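Local coordinates for Lactamase_B domain-containing protein (Bacillus lehensis G1, PDB 7EV5) that probably acts as a two-zinc hydrolase of the metallo-beta-lactamase fold, resembling both B3 beta-lactamases and glyoxalase II, at residues 64-67 / 71-74; 73-78 / 116-121. One frame throughout, in Å; residues are numbered along the deposited sequence. Where two conformers were deposited one is given.

Interaction 1. Residues 64-67 / 71-74; sequences DAVR and SIPV
Arg67, whose aliphatic stem lies against the backbone carbonyl of Ile72 and the side chain of Val74, has a guanidinium group with the carbonyl oxygen of Asp64 over one face, displaced to its margin, and Asp64 OD1 at its edge in plane. Both terminal nitrogens donate to that one carboxylate oxygen, Arg67 NH1 at 2.8 Å from Asp64 OD1 and Arg67 NH2 at 3.0 Å. OD1 receives NH1 on its anti lone pair, the one turned away from OD2, while NH2 meets it from above the carboxylate plane. Three residues apart on one helix, the pair forms a salt bridge; Asp64 OD1 also accepts from Ala103 N. The chain bends at chi3 (68°), turning the guanidinium back toward Asp64 and leaving the methylenes for 71-74. Arg67 CG lies 3.4 Å from Ile72 O, and Arg67 CD lies 4.1 Å from Val74 CG2. A long arginine suits this place, being apolar along its stem and charged at its end. Deeper in, branched Val66 and Ile72 meet at an oblique angle, Val66 CG1 4.2 Å from Ile72 CD1. Arg67 O receives a weak bond from Ser71 N (2.9 Å) as Ser71 leaves the helix with positive phi. The contact joins the middle of helix 63-70 to the loop leading into strand 74-77: Val66 also packs on Leu36 and Ile37 of helix 33-42, and Ile72 and Val74 on Ile50 of strand 46-51.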
loop_
_atom_site.group_PDB
_atom_site.type_symbol
_atom_site.label_atom_id
_atom_site.label_comp_id
_atom_site.label_asym_id
_atom_site.label_seq_id
_atom_site.Cartn_x
_atom_site.Cartn_y
_atom_site.Cartn_z
ATOM N N ASP A 64 -6.404 -6.973 -11.065
ATOM C CA ASP A 64 -6.799 -8.043 -11.987
ATOM C C ASP A 64 -5.790 -8.183 -13.122
ATOM O O ASP A 64 -5.264 -9.273 -13.385
ATOM C CB ASP A 64 -8.166 -7.710 -12.599
ATOM C CG ASP A 64 -9.349 -8.100 -11.715
ATOM O OD1 ASP A 64 -9.233 -9.030 -10.884
ATOM O OD2 ASP A 64 -10.422 -7.468 -11.873
ATOM N N ALA A 65 -5.513 -7.079 -13.811
ATOM C CA ALA A 65 -4.655 -7.140 -14.988
ATOM C C ALA A 65 -3.235 -7.539 -14.615
ATOM O O ALA A 65 -2.614 -8.357 -15.297
ATOM C CB ALA A 65 -4.671 -5.800 -15.718
ATOM N N VAL A 66 -2.704 -6.984 -13.529
ATOM C CA VAL A 66 -1.350 -7.328 -13.115
ATOM C C VAL A 66 -1.285 -8.787 -12.665
ATOM O O VAL A 66 -0.384 -9.539 -13.062
ATOM C CB VAL A 66 -0.860 -6.351 -12.029
ATOM C CG1 VAL A 66 0.472 -6.792 -11.493
ATOM C CG2 VAL A 66 -0.744 -4.942 -12.600
ATOM N N ARG A 67 -2.245 -9.210 -11.838
ATOM C CA ARG A 67 -2.286 -10.595 -11.377
ATOM C C ARG A 67 -2.397 -11.565 -12.551
ATOM O O ARG A 67 -1.691 -12.580 -12.603
ATOM C CB ARG A 67 -3.461 -10.762 -10.411
ATOM C CG ARG A 67 -3.651 -12.137 -9.821
ATOM C CD ARG A 67 -5.089 -12.281 -9.318
ATOM N NE ARG A 67 -6.040 -12.285 -10.428
ATOM C CZ ARG A 67 -7.087 -11.472 -10.535
ATOM N NH1 ARG A 67 -7.349 -10.577 -9.593
ATOM N NH2 ARG A 67 -7.882 -11.557 -11.592
ATOM N N SER A 71 0.771 -13.871 -13.331
ATOM C CA SER A 71 0.480 -15.071 -12.544
ATOM C C SER A 71 1.152 -15.009 -11.175
ATOM O O SER A 71 1.961 -15.860 -10.801
ATOM C CB SER A 71 0.861 -16.352 -13.288
ATOM O OG SER A 71 0.197 -16.408 -14.532
ATOM N N ILE A 72 0.810 -13.964 -10.432
ATOM C CA ILE A 72 1.416 -13.720 -9.127
ATOM C C ILE A 72 0.356 -13.613 -8.038
ATOM O O ILE A 72 -0.799 -13.247 -8.312
ATOM C CB ILE A 72 2.320 -12.482 -9.155
ATOM C CG1 ILE A 72 1.560 -11.273 -9.696
ATOM C CG2 ILE A 72 3.565 -12.775 -9.978
ATOM C CD1 ILE A 72 2.365 -10.018 -9.647
ATOM N N PRO A 73 0.709 -13.928 -6.801
ATOM C CA PRO A 73 -0.251 -13.860 -5.696
ATOM C C PRO A 73 -0.528 -12.429 -5.262
ATOM O O PRO A 73 0.285 -11.524 -5.455
ATOM C CB PRO A 73 0.478 -14.612 -4.575
ATOM C CG PRO A 73 1.933 -14.448 -4.893
ATOM C CD PRO A 73 1.992 -14.530 -6.391
ATOM N N VAL A 74 -1.700 -12.260 -4.649
ATOM C CA VAL A 74 -2.156 -11.005 -4.056
ATOM C C VAL A 74 -2.267 -11.205 -2.548
ATOM O O VAL A 74 -2.956 -12.126 -2.087
ATOM C CB VAL A 74 -3.514 -10.577 -4.642
ATOM C CG1 VAL A 74 -4.064 -9.340 -3.907
ATOM C CG2 VAL A 74 -3.388 -10.329 -6.138
#

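Interaction 2. Residues 73-78 / 116-121; sequences PVYLHT and LTIGTF
Apolar packing joins Tyr75 to Leu116 and Ile118, with no hydrogen bond between the segments. Leu116 lays both methyls along one side of the phenol: CD1 is 3.7 Å from Tyr75 CE1, and CD2 is 4.0 Å from Tyr75 CD1. Ile118 comes from the opposite direction to Tyr75 and places its CD1 by the far end of the phenol, 3.6 Å from Tyr75 CZ and 3.5 Å from Tyr75 OH. Both approaches are oblique. Ile118 CG1 stands anti to the carbonyl carbon (chi1 -57°), and the turn at chi2 (-66°) sets CD1 at the phenol. Branched aliphatic tips offer methyls to a ring without needing polar partners. A tyrosine is long enough to bridge strands whose nearest CA atoms, those of Tyr75 and Leu116, are 10.3 Å apart. Such a gap separates layers, not neighbouring strands: 74-77 belongs to one mixed sheet and 115-118 is an edge strand of the other, the two facing each other in the alpha-beta/beta-alpha sandwich of the metallo-beta-lactamase fold. Tyr75 stacks with His108 of the adjoining strand. Backbone hydrogen bonds between Ile118 and Phe121 close a type II' turn in 116-121, where Gly119 readily adopts positive phi.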
loop_
_atom_site.group_PDB
_atom_site.type_symbol
_atom_site.label_atom_id
_atom_site.label_comp_id
_atom_site.label_asym_id
_atom_site.label_seq_id
_atom_site.Cartn_x
_atom_site.Cartn_y
_atom_site.Cartn_z
ATOM N N PRO A 73 0.709 -13.928 -6.801
ATOM C CA PRO A 73 -0.251 -13.860 -5.696
ATOM C C PRO A 73 -0.528 -12.429 -5.262
ATOM O O PRO A 73 0.285 -11.524 -5.455
ATOM C CB PRO A 73 0.478 -14.612 -4.575
ATOM C CG PRO A 73 1.933 -14.448 -4.893
ATOM C CD PRO A 73 1.992 -14.530 -6.391
ATOM N N VAL A 74 -1.700 -12.260 -4.649
ATOM C CA VAL A 74 -2.156 -11.005 -4.056
ATOM C C VAL A 74 -2.267 -11.205 -2.548
ATOM O O VAL A 74 -2.956 -12.126 -2.087
ATOM C CB VAL A 74 -3.514 -10.577 -4.642
ATOM C CG1 VAL A 74 -4.064 -9.340 -3.907
ATOM C CG2 VAL A 74 -3.388 -10.329 -6.138
ATOM N N TYR A 75 -1.625 -10.321 -1.784
ATOM C CA TYR A 75 -1.660 -10.332 -0.323
ATOM C C TYR A 75 -2.508 -9.175 0.195
ATOM O O TYR A 75 -2.337 -8.032 -0.251
ATOM C CB TYR A 75 -0.252 -10.187 0.258
ATOM C CG TYR A 75 0.628 -11.412 0.131
ATOM C CD1 TYR A 75 0.984 -12.149 1.255
ATOM C CD2 TYR A 75 1.113 -11.819 -1.108
ATOM C CE1 TYR A 75 1.797 -13.270 1.140
ATOM C CE2 TYR A 75 1.918 -12.939 -1.227
ATOM C CZ TYR A 75 2.252 -13.646 -0.099
ATOM O OH TYR A 75 3.068 -14.753 -0.252
ATOM N N LEU A 76 -3.391 -9.455 1.159
ATOM C CA LEU A 76 -4.282 -8.452 1.729
ATOM C C LEU A 76 -4.663 -8.888 3.138
ATOM O O LEU A 76 -4.790 -10.087 3.408
ATOM C CB LEU A 76 -5.549 -8.325 0.867
ATOM C CG LEU A 76 -6.659 -7.395 1.358
ATOM C CD1 LEU A 76 -6.215 -5.935 1.384
ATOM C CD2 LEU A 76 -7.879 -7.539 0.454
ATOM N N HIS A 77 -4.861 -7.920 4.029
ATOM C CA HIS A 77 -5.300 -8.240 5.382
ATOM C C HIS A 77 -6.721 -8.799 5.384
ATOM O O HIS A 77 -7.612 -8.299 4.687
ATOM C CB HIS A 77 -5.232 -7.009 6.285
ATOM C CG HIS A 77 -5.281 -7.352 7.740
ATOM N ND1 HIS A 77 -6.458 -7.642 8.401
ATOM C CD2 HIS A 77 -4.289 -7.520 8.645
ATOM C CE1 HIS A 77 -6.187 -7.940 9.663
ATOM N NE2 HIS A 77 -4.878 -7.883 9.832
ATOM N N THR A 78 -6.926 -9.839 6.201
ATOM C CA THR A 78 -8.215 -10.526 6.260
ATOM C C THR A 78 -9.370 -9.590 6.605
ATOM O O THR A 78 -10.512 -9.837 6.190
ATOM C CB THR A 78 -8.132 -11.702 7.245
ATOM O OG1 THR A 78 -9.240 -12.584 7.025
ATOM C CG2 THR A 78 -8.138 -11.232 8.697
ATOM N N LEU A 116 7.194 -11.149 6.694
ATOM C CA LEU A 116 6.743 -11.718 5.431
ATOM C C LEU A 116 7.937 -11.746 4.489
ATOM O O LEU A 116 8.598 -10.719 4.294
ATOM C CB LEU A 116 5.627 -10.858 4.822
ATOM C CG LEU A 116 5.156 -11.232 3.423
ATOM C CD1 LEU A 116 4.622 -12.656 3.407
ATOM C CD2 LEU A 116 4.087 -10.243 2.966
ATOM N N THR A 117 8.211 -12.909 3.903
ATOM C CA THR A 117 9.299 -13.055 2.944
ATOM C C THR A 117 8.735 -13.387 1.568
ATOM O O THR A 117 7.994 -14.360 1.415
ATOM C CB THR A 117 10.301 -14.109 3.408
ATOM O OG1 THR A 117 10.919 -13.657 4.619
ATOM C CG2 THR A 117 11.371 -14.317 2.357
ATOM N N ILE A 118 9.076 -12.561 0.582
ATOM C CA ILE A 118 8.679 -12.746 -0.809
ATOM C C ILE A 118 9.968 -12.964 -1.588
ATOM O O ILE A 118 10.715 -12.009 -1.835
ATOM C CB ILE A 118 7.912 -11.528 -1.357
ATOM C CG1 ILE A 118 6.658 -11.210 -0.517
ATOM C CG2 ILE A 118 7.549 -11.743 -2.838
ATOM C CD1 ILE A 118 5.575 -12.269 -0.574
ATOM N N GLY A 119 10.234 -14.204 -1.978
ATOM C CA GLY A 119 11.519 -14.486 -2.605
ATOM C C GLY A 119 12.633 -14.176 -1.621
ATOM O O GLY A 119 12.647 -14.687 -0.497
ATOM N N THR A 120 13.574 -13.318 -2.014
ATOM C CA THR A 120 14.610 -12.869 -1.089
ATOM C C THR A 120 14.316 -11.508 -0.463
ATOM O O THR A 120 15.176 -10.956 0.230
ATOM C CB THR A 120 15.994 -12.873 -1.746
ATOM O OG1 THR A 120 15.953 -12.133 -2.969
ATOM C CG2 THR A 120 16.466 -14.298 -2.016
ATOM N N PHE A 121 13.124 -10.953 -0.678
ATOM C CA PHE A 121 12.724 -9.716 -0.014
ATOM C C PHE A 121 12.066 -10.064 1.313
ATOM O O PHE A 121 11.052 -10.769 1.335
ATOM C CB PHE A 121 11.705 -8.946 -0.854
ATOM C CG PHE A 121 12.171 -8.594 -2.240
ATOM C CD1 PHE A 121 12.832 -7.398 -2.486
ATOM C CD2 PHE A 121 11.919 -9.441 -3.297
ATOM C CE1 PHE A 121 13.234 -7.064 -3.768
ATOM C CE2 PHE A 121 12.330 -9.116 -4.589
ATOM C CZ PHE A 121 12.987 -7.920 -4.819
#

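Interactions 1 and 2 share Pro73 and Val74, and their centres lie 12 Å apart. Strand 74-77 presents Val74 to the helix that precedes it and Tyr75 to the opposing sheet, so neighbouring residues of one strand face opposite ways, Val74 to the helical layer and Tyr75 to the inner face of the second sheet: helix against sheet in interaction 1, sheet against sheet in interaction 2. Strand 46-51 lies beside both, with Leu51 touching Tyr75. Neither contact supplies a zinc ligand. The side chain of Val74 is about 10 Å from that of His59, and the side chain of Tyr75 about 11 Å from that of His54, which places both contacts in the scaffold around the dinuclear site.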